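PDB 3RCY: mandelate racemase/muconate lactonizing enzyme-like protein from Roseovarius sp. TM1035, which probably catalyses a magnesium-dependent reaction that begins with proton abstraction next to a substrate carboxylate, as in other members of the enolase superfamily. Local coordinates for residues 87-92 with 262-267; 97-102 with 289-294; 129-134 with 334-339. All blocks are in the same frame, centred on the assembly; numbering follows the deposited sequence.

Interaction 1 (87-92 with 262-267); sequences PDLTAI and RLTTKA. With RIB (alpha-D-ribofuranose), chain L; RIB (alpha-D-ribofuranose), chain M.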
ATOM      1  N   PRO A  87     -15.108  15.377 -16.949  1.00 13.32           N
ATOM      2  CA  PRO A  87     -15.307  16.806 -16.727  1.00 13.26           C
ATOM      3  C   PRO A  87     -14.742  17.687 -17.847  1.00 13.68           C
ATOM      4  O   PRO A  87     -13.570  17.573 -18.183  1.00 14.32           O
ATOM      5  CB  PRO A  87     -14.557  17.066 -15.410  1.00 12.99           C
ATOM      6  CG  PRO A  87     -14.507  15.745 -14.728  1.00 10.27           C
ATOM      7  CD  PRO A  87     -14.342  14.755 -15.851  1.00 13.20           C
ATOM      8  N   ASP A  88     -15.593  18.538 -18.419  1.00 13.45           N
ATOM      9  CA  ASP A  88     -15.157  19.579 -19.354  1.00 13.85           C
ATOM     10  C   ASP A  88     -15.247  20.907 -18.618  1.00 13.43           C
ATOM     11  O   ASP A  88     -16.341  21.401 -18.363  1.00 12.81           O
ATOM     12  CB  ASP A  88     -16.039  19.598 -20.612  1.00 14.52           C
ATOM     13  CG  ASP A  88     -15.581  20.633 -21.649  1.00 18.26           C
ATOM     14  OD1 ASP A  88     -15.240  21.772 -21.279  1.00 15.34           O
ATOM     15  OD2 ASP A  88     -15.576  20.308 -22.854  1.00 15.69           O
ATOM     16  N   LEU A  89     -14.095  21.489 -18.288  1.00 13.41           N
ATOM     17  CA  LEU A  89     -14.053  22.695 -17.455  1.00 13.22           C
ATOM     18  C   LEU A  89     -14.945  23.824 -18.000  1.00 13.20           C
ATOM     19  O   LEU A  89     -15.664  24.484 -17.246  1.00 12.87           O
ATOM     20  CB  LEU A  89     -12.608  23.171 -17.289  1.00 13.47           C
ATOM     21  CG  LEU A  89     -12.371  24.316 -16.301  1.00 15.91           C
ATOM     22  CD1 LEU A  89     -12.628  23.865 -14.854  1.00 13.51           C
ATOM     23  CD2 LEU A  89     -10.964  24.843 -16.464  1.00 13.90           C
ATOM     24  N   THR A  90     -14.925  24.009 -19.315  1.00 12.76           N
ATOM     25  CA  THR A  90     -15.671  25.093 -19.948  1.00 12.36           C
ATOM     26  C   THR A  90     -17.177  24.802 -20.042  1.00 12.01           C
ATOM     27  O   THR A  90     -17.999  25.653 -19.675  1.00 12.15           O
ATOM     28  CB  THR A  90     -15.060  25.434 -21.335  1.00 12.61           C
ATOM     29  OG1 THR A  90     -13.860  26.185 -21.145  1.00 16.72           O
ATOM     30  CG2 THR A  90     -16.021  26.250 -22.198  1.00 16.97           C
ATOM     31  N   ALA A  91     -17.535  23.613 -20.526  1.00 11.87           N
ATOM     32  CA  ALA A  91     -18.949  23.241 -20.680  1.00 12.41           C
ATOM     33  C   ALA A  91     -19.685  23.126 -19.339  1.00 12.16           C
ATOM     34  O   ALA A  91     -20.860  23.488 -19.234  1.00 12.04           O
ATOM     35  CB  ALA A  91     -19.087  21.939 -21.469  1.00 12.55           C
ATOM     36  N   ILE A  92     -18.997  22.614 -18.320  1.00 12.13           N
ATOM     37  CA  ILE A  92     -19.603  22.468 -16.991  1.00 12.26           C
ATOM     38  C   ILE A  92     -19.700  23.837 -16.300  1.00 12.48           C
ATOM     39  O   ILE A  92     -20.645  24.093 -15.544  1.00 12.44           O
ATOM     40  CB  ILE A  92     -18.863  21.405 -16.130  1.00 12.64           C
ATOM     41  CG1 ILE A  92     -18.967  20.008 -16.773  1.00 13.31           C
ATOM     42  CG2 ILE A  92     -19.393  21.370 -14.709  1.00 12.91           C
ATOM     43  CD1 ILE A  92     -20.399  19.437 -16.887  1.00 13.80           C
ATOM     44  N   ARG A 262     -10.502  25.493  -8.694  1.00 12.42           N
ATOM     45  CA  ARG A 262     -10.195  25.235 -10.101  1.00 12.01           C
ATOM     46  C   ARG A 262     -10.558  23.812 -10.518  1.00 11.71           C
ATOM     47  O   ARG A 262     -10.209  23.359 -11.617  1.00 11.59           O
ATOM     48  CB  ARG A 262      -8.726  25.549 -10.379  1.00 11.77           C
ATOM     49  CG  ARG A 262      -8.452  27.054 -10.314  1.00 13.07           C
ATOM     50  CD  ARG A 262      -7.050  27.385 -10.725  1.00 12.04           C
ATOM     51  NE  ARG A 262      -6.120  27.299  -9.608  1.00 12.91           N
ATOM     52  CZ  ARG A 262      -4.801  27.408  -9.727  1.00 12.48           C
ATOM     53  NH1 ARG A 262      -4.245  27.588 -10.923  1.00 12.90           N
ATOM     54  NH2 ARG A 262      -4.036  27.353  -8.646  1.00 12.90           N
ATOM     55  N   LEU A 263     -11.275  23.118  -9.633  1.00 11.16           N
ATOM     56  CA  LEU A 263     -11.712  21.743  -9.878  1.00 10.76           C
ATOM     57  C   LEU A 263     -13.181  21.705 -10.273  1.00 11.34           C
ATOM     58  O   LEU A 263     -13.940  22.650 -10.004  1.00 11.61           O
ATOM     59  CB  LEU A 263     -11.474  20.865  -8.632  1.00 10.17           C
ATOM     60  CG  LEU A 263     -10.027  20.750  -8.141  1.00  8.93           C
ATOM     61  CD1 LEU A 263      -9.918  19.683  -7.025  1.00  9.81           C
ATOM     62  CD2 LEU A 263      -9.037  20.432  -9.285  1.00  9.98           C
ATOM     63  N   THR A 264     -13.595  20.609 -10.903  1.00 11.15           N
ATOM     64  CA  THR A 264     -14.965  20.530 -11.363  1.00 11.62           C
ATOM     65  C   THR A 264     -15.553  19.127 -11.320  1.00 11.40           C
ATOM     66  O   THR A 264     -14.915  18.161 -11.758  1.00 11.63           O
ATOM     67  CB  THR A 264     -15.129  21.149 -12.777  1.00 11.94           C
ATOM     68  OG1 THR A 264     -16.510  21.132 -13.139  1.00 15.76           O
ATOM     69  CG2 THR A 264     -14.311  20.390 -13.820  1.00 14.72           C
ATOM     70  N   THR A 265     -16.798  19.063 -10.840  1.00 11.29           N
ATOM     71  CA  THR A 265     -17.595  17.831 -10.642  1.00 11.51           C
ATOM     72  C   THR A 265     -17.037  16.921  -9.555  1.00 11.48           C
ATOM     73  O   THR A 265     -15.856  16.992  -9.201  1.00 11.09           O
ATOM     74  CB  THR A 265     -17.814  16.952 -11.923  1.00 11.70           C
ATOM     75  OG1 THR A 265     -16.679  16.100 -12.121  1.00 13.52           O
ATOM     76  CG2 THR A 265     -18.104  17.784 -13.194  1.00 13.42           C
ATOM     77  N   LYS A 266     -17.905  16.046  -9.046  1.00 11.56           N
ATOM     78  CA  LYS A 266     -17.521  15.038  -8.066  1.00 11.66           C
ATOM     79  C   LYS A 266     -16.425  14.096  -8.579  1.00 11.35           C
ATOM     80  O   LYS A 266     -15.681  13.539  -7.781  1.00 10.97           O
ATOM     81  CB  LYS A 266     -18.751  14.232  -7.613  1.00 11.91           C
ATOM     82  CG  LYS A 266     -19.419  13.405  -8.718  1.00 10.12           C
ATOM     83  CD  LYS A 266     -20.859  13.056  -8.345  1.00 12.51           C
ATOM     84  CE  LYS A 266     -21.642  12.499  -9.544  1.00 10.85           C
ATOM     85  NZ  LYS A 266     -21.812  13.473 -10.679  1.00 12.52           N
ATOM     86  N   ALA A 267     -16.326  13.917  -9.900  1.00 11.38           N
ATOM     87  CA  ALA A 267     -15.258  13.072 -10.474  1.00 11.74           C
ATOM     88  C   ALA A 267     -13.858  13.596 -10.142  1.00 11.85           C
ATOM     89  O   ALA A 267     -12.896  12.835 -10.150  1.00 12.05           O
ATOM     90  CB  ALA A 267     -15.425  12.916 -11.997  1.00 11.67           C
TER
HETATM   91  O5  RIB L 505     -12.212  12.528 -12.894  1.00 51.35           O
HETATM   92  C5  RIB L 505     -10.807  12.584 -12.626  1.00 50.87           C
HETATM   93  C4  RIB L 505     -10.097  12.957 -13.915  1.00 51.00           C
HETATM   94  O4  RIB L 505      -9.355  11.831 -14.381  1.00 50.85           O
HETATM   95  C3  RIB L 505     -11.113  13.312 -14.981  1.00 50.90           C
HETATM   96  O3  RIB L 505     -10.968  14.701 -15.331  1.00 51.00           O
HETATM   97  C2  RIB L 505     -10.864  12.337 -16.123  1.00 50.83           C
HETATM   98  O2  RIB L 505     -10.673  13.011 -17.361  1.00 51.19           O
HETATM   99  C1  RIB L 505      -9.586  11.593 -15.769  1.00 51.22           C
HETATM  100  O1  RIB L 505      -9.678  10.180 -16.031  1.00 50.78           O
HETATM  101  O5  RIB M 433      -5.147  15.722 -14.268  1.00 51.74           O
HETATM  102  C5  RIB M 433      -5.867  15.111 -13.192  1.00 51.69           C
HETATM  103  C4  RIB M 433      -7.009  16.035 -12.808  1.00 51.71           C
HETATM  104  O4  RIB M 433      -7.326  15.883 -11.426  1.00 51.68           O
HETATM  105  C3  RIB M 433      -6.619  17.487 -12.979  1.00 51.70           C
HETATM  106  O3  RIB M 433      -7.120  17.981 -14.208  1.00 51.94           O
HETATM  107  C2  RIB M 433      -7.301  18.213 -11.856  1.00 51.71           C
HETATM  108  O2  RIB M 433      -8.498  18.817 -12.336  1.00 51.95           O
HETATM  109  C1  RIB M 433      -7.643  17.147 -10.836  1.00 51.95           C
HETATM  110  O1  RIB M 433      -6.882  17.360  -9.640  1.00 51.41           O
HETATM  111  O   HOH W   1     -16.337  23.210 -14.910  1.00 25.19           O

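Interaction 2 (97-102 with 289-294); sequences GLEIAC and GGIWEM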
ATOM      1  N   GLY A  97     -23.867  27.677 -13.979  1.00 10.91           N
ATOM      2  CA  GLY A  97     -24.626  28.915 -13.897  1.00 11.16           C
ATOM      3  C   GLY A  97     -26.090  28.710 -14.232  1.00 11.06           C
ATOM      4  O   GLY A  97     -26.963  29.251 -13.560  1.00 11.10           O
ATOM      5  N   LEU A  98     -26.348  27.910 -15.263  1.00 10.69           N
ATOM      6  CA  LEU A  98     -27.714  27.597 -15.690  1.00 10.86           C
ATOM      7  C   LEU A  98     -28.446  26.765 -14.624  1.00 11.15           C
ATOM      8  O   LEU A  98     -29.643  26.960 -14.384  1.00 11.66           O
ATOM      9  CB  LEU A  98     -27.686  26.865 -17.034  1.00 10.55           C
ATOM     10  CG  LEU A  98     -27.035  27.632 -18.202  1.00  9.68           C
ATOM     11  CD1 LEU A  98     -26.683  26.705 -19.369  1.00 10.89           C
ATOM     12  CD2 LEU A  98     -27.927  28.777 -18.675  1.00 10.78           C
ATOM     13  N   GLU A  99     -27.714  25.851 -13.984  1.00 10.63           N
ATOM     14  CA  GLU A  99     -28.268  25.006 -12.912  1.00 11.08           C
ATOM     15  C   GLU A  99     -28.662  25.844 -11.686  1.00 10.95           C
ATOM     16  O   GLU A  99     -29.702  25.605 -11.060  1.00 10.58           O
ATOM     17  CB  GLU A  99     -27.271  23.891 -12.538  1.00 11.10           C
ATOM     18  CG  GLU A  99     -27.819  22.816 -11.593  1.00 13.34           C
ATOM     19  CD  GLU A  99     -27.448  23.011 -10.120  1.00 11.96           C
ATOM     20  OE1 GLU A  99     -27.101  24.148  -9.713  1.00 13.71           O
ATOM     21  OE2 GLU A  99     -27.538  22.012  -9.343  1.00 13.10           O
ATOM     22  N   ILE A 100     -27.832  26.830 -11.351  1.00 11.42           N
ATOM     23  CA  ILE A 100     -28.144  27.746 -10.248  1.00 11.92           C
ATOM     24  C   ILE A 100     -29.441  28.523 -10.533  1.00 12.78           C
ATOM     25  O   ILE A 100     -30.280  28.689  -9.639  1.00 12.99           O
ATOM     26  CB  ILE A 100     -26.962  28.704  -9.937  1.00 12.04           C
ATOM     27  CG1 ILE A 100     -25.788  27.917  -9.330  1.00 11.19           C
ATOM     28  CG2 ILE A 100     -27.400  29.824  -8.976  1.00 11.45           C
ATOM     29  CD1 ILE A 100     -24.419  28.631  -9.423  1.00 12.27           C
ATOM     30  N   ALA A 101     -29.609  28.979 -11.781  1.00 12.90           N
ATOM     31  CA  ALA A 101     -30.854  29.634 -12.207  1.00 12.94           C
ATOM     32  C   ALA A 101     -32.063  28.700 -12.086  1.00 13.32           C
ATOM     33  O   ALA A 101     -33.162  29.147 -11.751  1.00 13.72           O
ATOM     34  CB  ALA A 101     -30.724  30.168 -13.641  1.00 12.45           C
ATOM     35  N   CYS A 102     -31.865  27.409 -12.364  1.00 13.38           N
ATOM     36  CA  CYS A 102     -32.928  26.407 -12.192  1.00 13.42           C
ATOM     37  C   CYS A 102     -33.375  26.319 -10.736  1.00 13.57           C
ATOM     38  O   CYS A 102     -34.584  26.235 -10.456  1.00 14.03           O
ATOM     39  CB  CYS A 102     -32.499  25.024 -12.695  1.00 13.36           C
ATOM     40  SG  CYS A 102     -32.280  24.898 -14.491  1.00 16.82           S
ATOM     41  N   GLY A 289     -20.207  22.452 -11.207  1.00 12.13           N
ATOM     42  CA  GLY A 289     -21.359  21.635 -11.585  1.00 12.43           C
ATOM     43  C   GLY A 289     -22.676  22.087 -10.980  1.00 12.74           C
ATOM     44  O   GLY A 289     -23.713  21.458 -11.210  1.00 13.30           O
ATOM     45  N   GLY A 290     -22.629  23.158 -10.194  1.00 12.39           N
ATOM     46  CA  GLY A 290     -23.811  23.730  -9.557  1.00 12.49           C
ATOM     47  C   GLY A 290     -24.122  23.192  -8.167  1.00 12.53           C
ATOM     48  O   GLY A 290     -23.328  22.452  -7.577  1.00 12.01           O
ATOM     49  N   ILE A 291     -25.296  23.565  -7.660  1.00 12.69           N
ATOM     50  CA  ILE A 291     -25.681  23.318  -6.264  1.00 12.69           C
ATOM     51  C   ILE A 291     -25.836  21.827  -5.948  1.00 12.77           C
ATOM     52  O   ILE A 291     -25.286  21.347  -4.957  1.00 13.20           O
ATOM     53  CB  ILE A 291     -26.969  24.107  -5.879  1.00 12.79           C
ATOM     54  CG1 ILE A 291     -26.715  25.618  -5.951  1.00 12.76           C
ATOM     55  CG2 ILE A 291     -27.488  23.699  -4.477  1.00 12.68           C
ATOM     56  CD1 ILE A 291     -27.982  26.483  -5.955  1.00 13.46           C
ATOM     57  N   TRP A 292     -26.580  21.108  -6.787  1.00 12.89           N
ATOM     58  CA  TRP A 292     -26.871  19.686  -6.552  1.00 12.96           C
ATOM     59  C   TRP A 292     -25.613  18.827  -6.618  1.00 13.00           C
ATOM     60  O   TRP A 292     -25.390  17.989  -5.751  1.00 12.87           O
ATOM     61  CB  TRP A 292     -27.911  19.178  -7.553  1.00 13.23           C
ATOM     62  CG  TRP A 292     -28.588  17.881  -7.180  1.00 13.56           C
ATOM     63  CD1 TRP A 292     -28.455  16.671  -7.811  1.00 13.48           C
ATOM     64  CD2 TRP A 292     -29.510  17.670  -6.101  1.00 14.21           C
ATOM     65  NE1 TRP A 292     -29.240  15.721  -7.189  1.00 14.10           N
ATOM     66  CE2 TRP A 292     -29.901  16.308  -6.142  1.00 13.84           C
ATOM     67  CE3 TRP A 292     -30.057  18.502  -5.111  1.00 13.85           C
ATOM     68  CZ2 TRP A 292     -30.812  15.758  -5.226  1.00 15.08           C
ATOM     69  CZ3 TRP A 292     -30.962  17.959  -4.199  1.00 14.75           C
ATOM     70  CH2 TRP A 292     -31.328  16.592  -4.263  1.00 14.55           C
ATOM     71  N   GLU A 293     -24.798  19.039  -7.650  1.00 12.78           N
ATOM     72  CA  GLU A 293     -23.524  18.325  -7.790  1.00 12.68           C
ATOM     73  C   GLU A 293     -22.636  18.572  -6.559  1.00 12.60           C
ATOM     74  O   GLU A 293     -22.014  17.644  -6.034  1.00 12.70           O
ATOM     75  CB  GLU A 293     -22.826  18.739  -9.101  1.00 12.55           C
ATOM     76  CG  GLU A 293     -21.455  18.116  -9.348  1.00 14.77           C
ATOM     77  CD  GLU A 293     -21.496  16.655  -9.768  1.00 12.43           C
ATOM     78  OE1 GLU A 293     -22.583  16.030  -9.791  1.00 14.77           O
ATOM     79  OE2 GLU A 293     -20.411  16.131 -10.088  1.00 14.90           O
ATOM     80  N   MET A 294     -22.621  19.810  -6.073  1.00 12.36           N
ATOM     81  CA  MET A 294     -21.846  20.128  -4.875  1.00 12.50           C
ATOM     82  C   MET A 294     -22.431  19.560  -3.576  1.00 12.31           C
ATOM     83  O   MET A 294     -21.684  19.332  -2.626  1.00 12.38           O
ATOM     84  CB  MET A 294     -21.560  21.633  -4.774  1.00 13.07           C
ATOM     85  CG  MET A 294     -20.514  22.114  -5.802  1.00 10.33           C
ATOM     86  SD  MET A 294     -19.008  21.105  -5.801  1.00 13.52           S
ATOM     87  CE  MET A 294     -19.313  19.938  -7.124  1.00  9.67           C
TER
HETATM   88  O   HOH W   2     -25.847  20.161 -10.235  1.00  6.09           O

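Interaction 3 (129-134 with 334-339); sequences YTYLYP and MCESIE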
ATOM      1  N   TYR A 129     -15.912  34.711   5.815  1.00 12.87           N
ATOM      2  CA  TYR A 129     -14.574  35.299   5.839  1.00 12.49           C
ATOM      3  C   TYR A 129     -14.350  36.177   4.615  1.00 12.73           C
ATOM      4  O   TYR A 129     -15.115  36.122   3.648  1.00 13.20           O
ATOM      5  CB  TYR A 129     -13.490  34.219   5.932  1.00 11.77           C
ATOM      6  CG  TYR A 129     -13.120  33.512   4.633  1.00 14.12           C
ATOM      7  CD1 TYR A 129     -13.738  32.314   4.276  1.00 11.45           C
ATOM      8  CD2 TYR A 129     -12.118  34.015   3.786  1.00 11.52           C
ATOM      9  CE1 TYR A 129     -13.392  31.641   3.116  1.00 13.22           C
ATOM     10  CE2 TYR A 129     -11.762  33.347   2.612  1.00 13.55           C
ATOM     11  CZ  TYR A 129     -12.405  32.155   2.287  1.00 11.64           C
ATOM     12  OH  TYR A 129     -12.078  31.472   1.144  1.00 12.82           O
ATOM     13  N   THR A 130     -13.275  36.950   4.645  1.00 12.64           N
ATOM     14  CA  THR A 130     -12.905  37.781   3.506  1.00 13.72           C
ATOM     15  C   THR A 130     -11.394  37.787   3.308  1.00 14.62           C
ATOM     16  O   THR A 130     -10.643  37.523   4.253  1.00 15.33           O
ATOM     17  CB  THR A 130     -13.458  39.238   3.672  1.00 13.73           C
ATOM     18  OG1 THR A 130     -13.087  40.040   2.544  1.00 14.19           O
ATOM     19  CG2 THR A 130     -12.953  39.886   4.944  1.00 14.10           C
ATOM     20  N   TYR A 131     -10.955  38.056   2.078  1.00 14.99           N
ATOM     21  CA  TYR A 131      -9.584  38.485   1.826  1.00 15.28           C
ATOM     22  C   TYR A 131      -9.325  39.779   2.586  1.00 14.72           C
ATOM     23  O   TYR A 131     -10.256  40.533   2.877  1.00 13.65           O
ATOM     24  CB  TYR A 131      -9.373  38.804   0.347  1.00 17.02           C
ATOM     25  CG  TYR A 131      -8.818  37.705  -0.518  1.00 24.84           C
ATOM     26  CD1 TYR A 131      -9.555  37.230  -1.610  1.00 18.58           C
ATOM     27  CD2 TYR A 131      -7.556  37.159  -0.279  1.00 18.23           C
ATOM     28  CE1 TYR A 131      -9.062  36.234  -2.438  1.00 24.62           C
ATOM     29  CE2 TYR A 131      -7.043  36.152  -1.107  1.00 24.70           C
ATOM     30  CZ  TYR A 131      -7.810  35.696  -2.187  1.00 19.24           C
ATOM     31  OH  TYR A 131      -7.346  34.697  -3.023  1.00 24.81           O
ATOM     32  N   LEU A 132      -8.053  40.040   2.872  1.00 14.93           N
ATOM     33  CA  LEU A 132      -7.619  41.356   3.325  1.00 15.18           C
ATOM     34  C   LEU A 132      -7.459  42.288   2.123  1.00 16.10           C
ATOM     35  O   LEU A 132      -6.597  42.075   1.268  1.00 15.88           O
ATOM     36  CB  LEU A 132      -6.307  41.259   4.103  1.00 14.44           C
ATOM     37  CG  LEU A 132      -6.379  40.394   5.362  1.00 18.64           C
ATOM     38  CD1 LEU A 132      -5.012  40.258   6.018  1.00 13.85           C
ATOM     39  CD2 LEU A 132      -7.404  40.983   6.326  1.00 14.49           C
ATOM     40  N   TYR A 133      -8.312  43.309   2.057  1.00 16.70           N
ATOM     41  CA  TYR A 133      -8.269  44.291   0.963  1.00 17.23           C
ATOM     42  C   TYR A 133      -7.684  45.603   1.480  1.00 17.56           C
ATOM     43  O   TYR A 133      -7.758  45.872   2.688  1.00 17.14           O
ATOM     44  CB  TYR A 133      -9.673  44.531   0.399  1.00 18.04           C
ATOM     45  CG  TYR A 133     -10.277  43.323  -0.287  1.00 19.06           C
ATOM     46  CD1 TYR A 133      -9.848  42.939  -1.557  1.00 18.08           C
ATOM     47  CD2 TYR A 133     -11.272  42.560   0.338  1.00 17.99           C
ATOM     48  CE1 TYR A 133     -10.392  41.829  -2.201  1.00 18.81           C
ATOM     49  CE2 TYR A 133     -11.831  41.445  -0.298  1.00 18.58           C
ATOM     50  CZ  TYR A 133     -11.378  41.087  -1.569  1.00 17.83           C
ATOM     51  OH  TYR A 133     -11.904  40.000  -2.219  1.00 18.38           O
ATOM     52  N   PRO A 134      -7.102  46.423   0.576  1.00 18.04           N
ATOM     53  CA  PRO A 134      -6.566  47.716   1.001  1.00 18.60           C
ATOM     54  C   PRO A 134      -7.643  48.567   1.662  1.00 19.18           C
ATOM     55  O   PRO A 134      -8.788  48.604   1.194  1.00 19.18           O
ATOM     56  CB  PRO A 134      -6.114  48.374  -0.313  1.00 18.72           C
ATOM     57  CG  PRO A 134      -5.963  47.265  -1.282  1.00 20.65           C
ATOM     58  CD  PRO A 134      -6.939  46.204  -0.875  1.00 17.85           C
ATOM     59  N   MET A 334     -16.842  27.606   6.423  1.00 13.02           N
ATOM     60  CA  MET A 334     -17.113  29.037   6.280  1.00 13.55           C
ATOM     61  C   MET A 334     -17.356  29.408   4.812  1.00 13.19           C
ATOM     62  O   MET A 334     -17.021  28.627   3.915  1.00 13.13           O
ATOM     63  CB  MET A 334     -15.963  29.870   6.875  1.00 14.16           C
ATOM     64  CG  MET A 334     -14.579  29.579   6.276  1.00 16.38           C
ATOM     65  SD  MET A 334     -13.246  30.508   7.075  1.00 15.47           S
ATOM     66  CE  MET A 334     -13.009  29.600   8.605  1.00 16.52           C
ATOM     67  N   CYS A 335     -17.950  30.580   4.577  1.00 12.93           N
ATOM     68  CA  CYS A 335     -18.214  31.071   3.219  1.00 13.31           C
ATOM     69  C   CYS A 335     -17.385  32.299   2.899  1.00 13.61           C
ATOM     70  O   CYS A 335     -17.501  33.328   3.571  1.00 14.00           O
ATOM     71  CB  CYS A 335     -19.697  31.412   3.031  1.00 13.35           C
ATOM     72  SG  CYS A 335     -20.720  29.992   2.666  1.00 18.77           S
ATOM     73  N   GLU A 336     -16.557  32.193   1.864  1.00 13.76           N
ATOM     74  CA  GLU A 336     -15.829  33.342   1.318  1.00 13.86           C
ATOM     75  C   GLU A 336     -16.830  34.418   0.901  1.00 13.47           C
ATOM     76  O   GLU A 336     -17.859  34.106   0.317  1.00 12.79           O
ATOM     77  CB  GLU A 336     -14.995  32.891   0.110  1.00 14.50           C
ATOM     78  CG  GLU A 336     -13.939  33.882  -0.363  1.00 17.29           C
ATOM     79  CD  GLU A 336     -12.881  33.233  -1.265  1.00 15.70           C
ATOM     80  OE1 GLU A 336     -13.122  32.122  -1.790  1.00 17.21           O
ATOM     81  OE2 GLU A 336     -11.797  33.838  -1.446  1.00 18.36           O
ATOM     82  N   SER A 337     -16.516  35.676   1.205  1.00 14.20           N
ATOM     83  CA  SER A 337     -17.400  36.798   0.913  1.00 14.69           C
ATOM     84  C   SER A 337     -16.611  38.026   0.456  1.00 14.74           C
ATOM     85  O   SER A 337     -15.440  38.208   0.816  1.00 14.52           O
ATOM     86  CB  SER A 337     -18.258  37.142   2.142  1.00 14.94           C
ATOM     87  OG  SER A 337     -18.915  35.984   2.651  1.00 19.55           O
ATOM     88  N   ILE A 338     -17.258  38.857  -0.355  1.00 14.98           N
ATOM     89  CA  ILE A 338     -16.647  40.081  -0.864  1.00 15.36           C
ATOM     90  C   ILE A 338     -17.624  41.229  -0.636  1.00 16.21           C
ATOM     91  O   ILE A 338     -18.751  41.224  -1.160  1.00 16.32           O
ATOM     92  CB  ILE A 338     -16.285  39.984  -2.377  1.00 15.28           C
ATOM     93  CG1 ILE A 338     -15.443  38.730  -2.665  1.00 15.04           C
ATOM     94  CG2 ILE A 338     -15.547  41.264  -2.831  1.00 15.36           C
ATOM     95  CD1 ILE A 338     -15.160  38.479  -4.157  1.00 14.93           C
ATOM     96  N   GLU A 339     -17.199  42.200   0.164  1.00 16.85           N
ATOM     97  CA  GLU A 339     -18.047  43.337   0.491  1.00 18.10           C
ATOM     98  C   GLU A 339     -17.667  44.550  -0.353  1.00 17.98           C
ATOM     99  O   GLU A 339     -16.651  45.190  -0.092  1.00 18.17           O
ATOM    100  CB  GLU A 339     -17.930  43.664   1.981  1.00 19.59           C
ATOM    101  CG  GLU A 339     -19.082  44.473   2.550  1.00 34.15           C
ATOM    102  CD  GLU A 339     -18.760  45.090   3.911  1.00 21.83           C
ATOM    103  OE1 GLU A 339     -17.740  44.695   4.527  1.00 34.51           O
ATOM    104  OE2 GLU A 339     -19.527  45.976   4.359  1.00 34.67           O
TER
HETATM  105  O   HOH W   3     -14.973  41.784   1.941  1.00 14.67           O
HETATM  106  O   HOH W   4     -12.931  38.212  -0.146  1.00 12.70           O

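Interaction 1 (87-92 with 262-267)
At the seam between the capping domain and the barrel domain of this enolase-superfamily protein, the start of helix 89-110 packs on the turn leading into helix 266-274, with Pro87 and Thr264 in close touch. The methyl CG2 of Thr264 lies 3.7 Å from Pro87 CB and also meets Leu89 CD1, so it wedges between the two side chains. With chi1 at -176°, Thr264 turns OG1 away from its own N and toward helix 89-110, 3.3 Å from Ile92 CG2. This hydroxyl bonds Arg287 O, and OG1 stands 2.7 Å from a water that donates to Leu89 O.

Both helices begin with a capping residue: Asp88 OD1 accepts from Ala91 N at 3.0 Å, approached from above the carboxylate plane, and Thr265 OG1 accepts a weak bond from Ala267 N. The same Thr265 hydroxyl donates to Thr264 O (2.7 Å) and rests 3.4 Å from Pro87 CG. Beyond it, Pro87 and Ala267 line a ribofuranose pocket, where the sugar O5 donates to Ala267 O at 2.8 Å and Pro87 CD packs against O3. Asp88 OD2 reaches Ser45 and Thr90 of a second subunit.

Interaction 2 (97-102 with 289-294)
The carboxylate of Glu99, projecting from helix 89-110, takes two backbone N-H groups at the beginning of helix 290-302. Ile291 N donates to Glu99 OE1 at 2.8 Å, on its syn side but 32° out of the carboxylate plane. Trp292 N donates to the syn lone pair of Glu99 OE2 at 2.9 Å in a straighter bond. This ties the first turn of helix 290-302 to helix 89-110, joining the capping domain to the barrel domain of the enolase fold, and the positive end of the helix dipole would probably stabilise the negative charge. A water extends the grip: it donates to Glu99 OE2 and to Gly289 O and accepts from Glu293 N. Trp103 adds a weak bond to OE2.

A bend at chi2 (-98°) turns the carboxylate of Glu99 across the two peptides. Gly290 makes room for it, since its CA is 3.3 Å from Glu99 OE1 and a CB would clash with that oxygen. The two helix segments run nearly perpendicular, at 95°, with their axes 8.6 Å apart. Trp292 leads its indole away to Glu72 and Ile71 of helix 71-80. Alongside, two isoleucines cross at about a right angle, Ile100 CG1 lying 4.2 Å from Ile291 CG1.

Interaction 3 (129-134 with 334-339)
Backbone hydrogen bonds join Tyr129 to strand 335-336 in parallel, with Glu336 as bridge partner: Tyr129 N donates to Cys335 O at 3.1 Å, and Ser337 N donates to Tyr129 O at 2.9 Å. Water extends the pairing, one molecule accepting from Tyr131 N and donating to Ser337 O.

Aromatic contacts centre on the Tyr129 ring, which chi1 of 80° swings between the backbone N and the carbonyl carbon and lays over Glu336, ring and carboxylate planes 24° apart. The CA of Glu336 makes a CH-pi contact 3.8 Å from the ring centroid, and Met334 SD comes in obliquely as a Met-aromatic contact, 3.4 Å from Tyr129 CD1. Tyr133 CZ lies 4.4 Å from Ile338 CG2, crossing it at about a right angle.

Among the polar ends, Tyr129 OH and Glu336 OE2 both bind Lys166, and Glu336 OE1 accepts from Leu312 N. With an alanine in place of Tyr129, Met334 and Glu336 would lose their shared ring, and Lys166, short of one oxygen partner, is likely to shift.

This pairing of first and last strands closes the barrel, as in other superfamily members; 126-131 also pairs with 164-167, and helix 147-159 packs on Thr130 and Leu132.

How the interactions relate
All three contacts are largely buried, but they serve different joints. Interactions 1 and 2 share helix 89-110 and fasten the capping domain to the barrel domain; they touch, Lys266 NZ forming a 2.8 Å salt bridge with Glu293 OE1 and Ile92 packing on Gly289. Interaction 3 lies on the other side of the chain's centre, about 23 to 25 Å from both (between centres), within the barrel. The chemistry follows: 87-92 with 262-267 relies on apolar wedging and a bridging water beside a sugar pocket and a second subunit, 97-102 with 289-294 on a carboxylate taking two backbone N-H groups in the first turn of a helix, and 129-134 with 334-339 on parallel strand pairing.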